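Local coordinates for teichoic acid D-alanine hydrolase (Staphylococcus aureus, PDB 5ZH8) that hydrolyses the ester that links D-alanine to wall teichoic acid and lipoteichoic acid, an esterase built on the core fold of penicillin-binding proteins and beta-lactamases, at the interface of chains A and B. Numbering follows the deposited sequence. Chains: chain A/B, Protein FmtA.

Contact 1: the interface of chains A and B. Residues chain A 369-370, 372-373; chain B 266, 367-370.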
ATOM      1  N   GLY A 369      -2.552  -3.107   4.631  1.00 52.42           N
ATOM      2  CA  GLY A 369      -2.755  -1.939   5.466  1.00 52.40           C
ATOM      3  C   GLY A 369      -1.503  -1.646   6.252  1.00 50.83           C
ATOM      4  O   GLY A 369      -0.457  -2.216   5.988  1.00 49.94           O
ATOM      5  N   ASN A 370      -1.618  -0.759   7.229  1.00 50.73           N
ATOM      6  CA  ASN A 370      -0.470  -0.322   8.007  1.00 49.47           C
ATOM      7  C   ASN A 370      -0.190  -1.295   9.152  1.00 48.05           C
ATOM      8  O   ASN A 370      -0.802  -1.218  10.226  1.00 48.62           O
ATOM      9  CB  ASN A 370      -0.721   1.085   8.538  1.00 50.31           C
ATOM     10  CG  ASN A 370       0.529   1.741   9.070  1.00 49.86           C
ATOM     11  OD1 ASN A 370       1.505   1.071   9.402  1.00 48.36           O
ATOM     12  ND2 ASN A 370       0.502   3.065   9.157  1.00 51.23           N
ATOM     13  N   GLU A 372       2.850  -1.591  10.566  1.00 45.10           N
ATOM     14  CA  GLU A 372       3.951  -1.060  11.388  1.00 44.79           C
ATOM     15  C   GLU A 372       3.428  -0.314  12.606  1.00 45.76           C
ATOM     16  O   GLU A 372       3.968  -0.443  13.696  1.00 45.45           O
ATOM     17  CB  GLU A 372       4.838  -0.122  10.578  1.00 45.07           C
ATOM     18  CG  GLU A 372       6.215   0.077  11.187  1.00 44.81           C
ATOM     19  CD  GLU A 372       7.218  -1.000  10.791  1.00 43.54           C
ATOM     20  OE1 GLU A 372       7.020  -1.638   9.746  1.00 43.42           O
ATOM     21  OE2 GLU A 372       8.223  -1.198  11.509  1.00 42.46           O
ATOM     22  N   VAL A 373       2.376   0.469  12.405  1.00 46.88           N
ATOM     23  CA  VAL A 373       1.739   1.177  13.497  1.00 47.56           C
ATOM     24  C   VAL A 373       1.244   0.170  14.527  1.00 46.95           C
ATOM     25  O   VAL A 373       1.332   0.419  15.729  1.00 47.63           O
ATOM     26  CB  VAL A 373       0.573   2.066  13.004  1.00 48.98           C
ATOM     27  CG1 VAL A 373      -0.265   2.560  14.171  1.00 49.90           C
ATOM     28  CG2 VAL A 373       1.101   3.259  12.217  1.00 50.02           C
TER
ATOM     29  N   TYR B 266       5.617   4.291   6.244  1.00 86.72           N
ATOM     30  CA  TYR B 266       6.822   3.624   6.714  1.00 90.11           C
ATOM     31  C   TYR B 266       7.006   2.493   5.721  1.00 93.03           C
ATOM     32  O   TYR B 266       6.223   1.544   5.716  1.00 91.37           O
ATOM     33  CB  TYR B 266       6.625   3.072   8.124  1.00 88.71           C
ATOM     34  CG  TYR B 266       5.508   3.739   8.895  1.00 85.77           C
ATOM     35  CD1 TYR B 266       4.189   3.631   8.475  1.00 83.52           C
ATOM     36  CD2 TYR B 266       5.773   4.476  10.041  1.00 85.63           C
ATOM     37  CE1 TYR B 266       3.164   4.239   9.176  1.00 81.09           C
ATOM     38  CE2 TYR B 266       4.755   5.087  10.749  1.00 83.29           C
ATOM     39  CZ  TYR B 266       3.453   4.965  10.312  1.00 81.09           C
ATOM     40  OH  TYR B 266       2.437   5.572  11.014  1.00 79.19           O
ATOM     41  N   VAL B 367      -1.405   9.096   7.301  1.00 54.79           N
ATOM     42  CA  VAL B 367      -0.431   8.011   7.406  1.00 55.87           C
ATOM     43  C   VAL B 367      -1.007   6.846   6.617  1.00 55.42           C
ATOM     44  O   VAL B 367      -2.075   6.330   6.948  1.00 53.55           O
ATOM     45  CB  VAL B 367      -0.166   7.586   8.863  1.00 55.41           C
ATOM     46  CG1 VAL B 367       0.903   6.501   8.918  1.00 56.98           C
ATOM     47  CG2 VAL B 367       0.268   8.785   9.694  1.00 56.05           C
ATOM     48  N   LYS B 368      -0.300   6.437   5.567  1.00 57.37           N
ATOM     49  CA  LYS B 368      -0.841   5.466   4.624  1.00 57.43           C
ATOM     50  C   LYS B 368      -1.233   4.177   5.328  1.00 56.23           C
ATOM     51  O   LYS B 368      -0.506   3.675   6.183  1.00 56.87           O
ATOM     52  CB  LYS B 368       0.158   5.158   3.504  1.00 60.26           C
ATOM     53  CG  LYS B 368      -0.466   4.384   2.352  1.00 60.83           C
ATOM     54  CD  LYS B 368       0.441   4.335   1.146  1.00 63.92           C
ATOM     55  CE  LYS B 368      -0.215   3.557   0.021  1.00 64.84           C
ATOM     56  NZ  LYS B 368       0.675   3.486  -1.171  1.00 68.14           N
ATOM     57  N   GLY B 369      -2.391   3.655   4.953  1.00 54.66           N
ATOM     58  CA  GLY B 369      -2.908   2.434   5.531  1.00 53.77           C
ATOM     59  C   GLY B 369      -4.271   2.152   4.956  1.00 52.65           C
ATOM     60  O   GLY B 369      -4.682   2.778   3.976  1.00 52.50           O
ATOM     61  N   ASN B 370      -4.978   1.215   5.573  1.00 51.86           N
ATOM     62  CA  ASN B 370      -6.263   0.779   5.058  1.00 51.52           C
ATOM     63  C   ASN B 370      -7.392   1.702   5.530  1.00 49.82           C
ATOM     64  O   ASN B 370      -7.916   1.545   6.630  1.00 48.68           O
ATOM     65  CB  ASN B 370      -6.526  -0.665   5.486  1.00 51.89           C
ATOM     66  CG  ASN B 370      -7.639  -1.304   4.701  1.00 52.21           C
ATOM     67  OD1 ASN B 370      -8.477  -0.615   4.124  1.00 51.68           O
ATOM     68  ND2 ASN B 370      -7.652  -2.627   4.666  1.00 53.50           N
TER
HETATM   69  O   HOH W   1      -4.368  -0.009   8.458  1.00 15.16           O
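At the two-fold axis of the deposited dimer, which may or may not be the biological pairing, the carboxamide of A:Asn370 reaches between the ring of B:Tyr266 and the backbone of B:Lys368 and B:Gly369. The asparagine and tyrosine side chains cross at about a right angle, their planes 52° apart, and carbon CG of A:Asn370 lies 3.6 Å from ring carbon CE1 of B:Tyr266. Amide nitrogen ND2 stands 3.2 Å from the carbonyl O of B:Lys368, but no N-H of the amide is aimed at that oxygen: a close polar approach, not a hydrogen bond. ND2 also meets methyl CG1 of B:Val367 at 3.5 Å. Methyl CG2 of A:Val373 packs 3.5 Å from CZ of B:Tyr266, which bears the phenol hydroxyl, and CB of A:Glu372 lies over a ring face, 4.3 Å from CG of B:Tyr266. A broad aromatic ring suits this place because it serves an amide and aliphatic groups together. Nearer the axis, CA of B:Gly369, lacking a side chain, leaves room for CB of A:Asn370 at 4.0 Å, and the twin contact repeats this. A water sits between the main-chain N of A:Asn370 and that of B:Asn370, within hydrogen-bonding distance of both. Behind this shell, A:Asn370, just ahead of helix 371-382, caps its first turn. With CG anti to the backbone N (chi1 -166°), OD1 turns back to the helix, leaving ND2 directed at chain B. Asparagine, short and with an acceptor, suits that position. OD1 takes the N-H of A:Val373 at 3.2 Å in a nearly straight bond, 170° at the hydrogen, with the donor nitrogen above the carbonyl plane.

Contact 2: the interface of chains A and B. Residues chain A 334, 336, 341, 343; chain B 267-269.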
ATOM      1  N   TYR A 334      17.004  -6.290  10.104  1.00 42.53           N
ATOM      2  CA  TYR A 334      17.497  -5.058  10.712  1.00 43.04           C
ATOM      3  C   TYR A 334      17.870  -5.237  12.177  1.00 42.58           C
ATOM      4  O   TYR A 334      17.089  -5.762  12.955  1.00 41.53           O
ATOM      5  CB  TYR A 334      16.417  -3.984  10.624  1.00 43.47           C
ATOM      6  CG  TYR A 334      16.092  -3.542   9.221  1.00 44.14           C
ATOM      7  CD1 TYR A 334      16.791  -2.502   8.633  1.00 45.37           C
ATOM      8  CD2 TYR A 334      15.075  -4.155   8.484  1.00 43.75           C
ATOM      9  CE1 TYR A 334      16.501  -2.083   7.347  1.00 46.21           C
ATOM     10  CE2 TYR A 334      14.778  -3.739   7.196  1.00 44.39           C
ATOM     11  CZ  TYR A 334      15.492  -2.703   6.635  1.00 45.71           C
ATOM     12  OH  TYR A 334      15.212  -2.275   5.360  1.00 47.31           O
ATOM     13  N   LYS A 336      18.404  -2.700  15.045  1.00 45.10           N
ATOM     14  CA  LYS A 336      18.169  -1.289  15.347  1.00 46.54           C
ATOM     15  C   LYS A 336      18.488  -0.977  16.817  1.00 47.32           C
ATOM     16  O   LYS A 336      18.781  -1.888  17.591  1.00 47.15           O
ATOM     17  CB  LYS A 336      16.726  -0.924  15.006  1.00 46.48           C
ATOM     18  CG  LYS A 336      16.322  -1.262  13.577  1.00 46.09           C
ATOM     19  CD  LYS A 336      14.884  -0.855  13.295  1.00 46.33           C
ATOM     20  CE  LYS A 336      14.697  -0.373  11.869  1.00 47.08           C
ATOM     21  NZ  LYS A 336      15.355   0.947  11.642  1.00 48.72           N
ATOM     22  N   ARG A 341      14.311  -6.005  13.646  1.00 40.17           N
ATOM     23  CA  ARG A 341      13.120  -5.936  12.824  1.00 40.01           C
ATOM     24  C   ARG A 341      13.232  -6.783  11.557  1.00 39.62           C
ATOM     25  O   ARG A 341      14.265  -6.775  10.888  1.00 39.79           O
ATOM     26  CB  ARG A 341      12.853  -4.476  12.459  1.00 40.94           C
ATOM     27  CG  ARG A 341      11.811  -4.258  11.377  1.00 41.19           C
ATOM     28  CD  ARG A 341      11.609  -2.771  11.140  1.00 42.45           C
ATOM     29  NE  ARG A 341      10.482  -2.498  10.246  1.00 42.87           N
ATOM     30  CZ  ARG A 341      10.548  -2.508   8.914  1.00 43.23           C
ATOM     31  NH1 ARG A 341      11.691  -2.790   8.296  1.00 43.71           N
ATOM     32  NH2 ARG A 341       9.473  -2.241   8.197  1.00 43.56           N
ATOM     33  N   ASN A 343      10.561  -7.507   8.047  1.00 39.56           N
ATOM     34  CA  ASN A 343       9.351  -7.068   7.385  1.00 40.09           C
ATOM     35  C   ASN A 343       9.346  -7.468   5.908  1.00 40.84           C
ATOM     36  O   ASN A 343      10.359  -7.360   5.225  1.00 40.95           O
ATOM     37  CB  ASN A 343       9.189  -5.551   7.519  1.00 40.45           C
ATOM     38  CG  ASN A 343       7.938  -5.046   6.834  1.00 41.15           C
ATOM     39  OD1 ASN A 343       6.851  -5.045   7.409  1.00 41.46           O
ATOM     40  ND2 ASN A 343       8.094  -4.596   5.605  1.00 41.81           N
TER
ATOM     41  N   ASN B 267       8.028   2.575   4.873  1.00 97.46           N
ATOM     42  CA  ASN B 267       8.167   1.563   3.880  1.00100.46           C
ATOM     43  C   ASN B 267       9.123   0.558   4.480  1.00102.83           C
ATOM     44  O   ASN B 267       8.862  -0.647   4.468  1.00103.01           O
ATOM     45  CB  ASN B 267       8.679   2.195   2.606  1.00103.44           C
ATOM     46  CG  ASN B 267       7.764   3.299   2.121  1.00101.67           C
ATOM     47  OD1 ASN B 267       8.107   4.482   2.169  1.00102.52           O
ATOM     48  ND2 ASN B 267       6.588   2.919   1.668  1.00 99.66           N
ATOM     49  N   SER B 268      10.198   1.102   5.047  1.00104.93           N
ATOM     50  CA  SER B 268      11.266   0.377   5.719  1.00107.51           C
ATOM     51  C   SER B 268      12.163   1.438   6.354  1.00108.82           C
ATOM     52  O   SER B 268      12.417   2.490   5.778  1.00110.49           O
ATOM     53  CB  SER B 268      12.051  -0.518   4.753  1.00110.90           C
ATOM     54  OG  SER B 268      11.663  -1.883   4.885  1.00110.38           O
ATOM     55  N   THR B 269      12.635   1.168   7.552  1.00108.53           N
ATOM     56  CA  THR B 269      13.487   2.119   8.268  1.00109.02           C
ATOM     57  C   THR B 269      12.744   3.398   8.703  1.00105.71           C
ATOM     58  O   THR B 269      13.221   4.514   8.480  1.00107.09           O
ATOM     59  CB  THR B 269      14.718   2.487   7.412  1.00112.91           C
ATOM     60  OG1 THR B 269      14.308   3.235   6.259  1.00112.16           O
ATOM     61  CG2 THR B 269      15.449   1.237   6.966  1.00116.00           C
TER
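Strands 333-335 and 340-346 of chain A, with the loop residue A:Lys336 just past the first of them, face a loop of chain B, residues 267-269, which lies between strands 264-265 and 272-273. The loop is poorly ordered, so its contacts are approximate. The clearest is apolar: methyl CG2 of B:Thr269 meets the rim of the A:Tyr334 ring 3.5 Å from CE1, the two side chains crossing at about a right angle. In the modelled threonine, CG2 lies anti to the carbonyl carbon and OG1 takes the crowded position between N and C (chi1 67°). A beta-branched residue can thus offer a methyl to the ring while its hydroxyl lies on another branch. B:Ser268, small enough to fit between larger groups, brings OG to 3.6 Å from the phenol OH of A:Tyr334 and to 3.5 Å from NH1 of A:Arg341, both beyond hydrogen-bonding reach. The long arginine, CG anti to the backbone N and extended as far as NE, carries its guanidinium out to the loop. One face of that flat group has the backbone N of B:Thr269 4.1 Å above it, towards the rim; CB of A:Asn343 backs the opposite face. CD2 of A:Tyr334 touches the guanidinium edge in plane, so neighbours within chain A help to fix its rotation. A:Lys336 bends at chi3 and chi4 and ends with NZ 4.0 Å from CA of B:Thr269. NH2 of A:Arg341, 4.1 Å from the carbonyl O of B:Asn267, may exert a weak electrostatic attraction. The site gives the deposited dimer, which need not be the pairing used in the cell, a loosely packed, poorly ordered flank.

Contacts 1 and 2 lie about 14 Å apart, measured between the centres of their C-alpha atoms, and have no residue in common. They are joined through chain B, where B:Tyr266 of contact 1 is followed directly by B:Asn267 of contact 2, so one loop serves both. On chain A they draw on separate elements: the loop residues 369-370 and the start of helix 371-382 for contact 1, the strands 333-335 and 340-346 for contact 2. Contact 1 adjoins the two-fold axis and contact 2 lies farther out; with their twins they form parts of a symmetric interface, though the deposited dimer need not be the biological one.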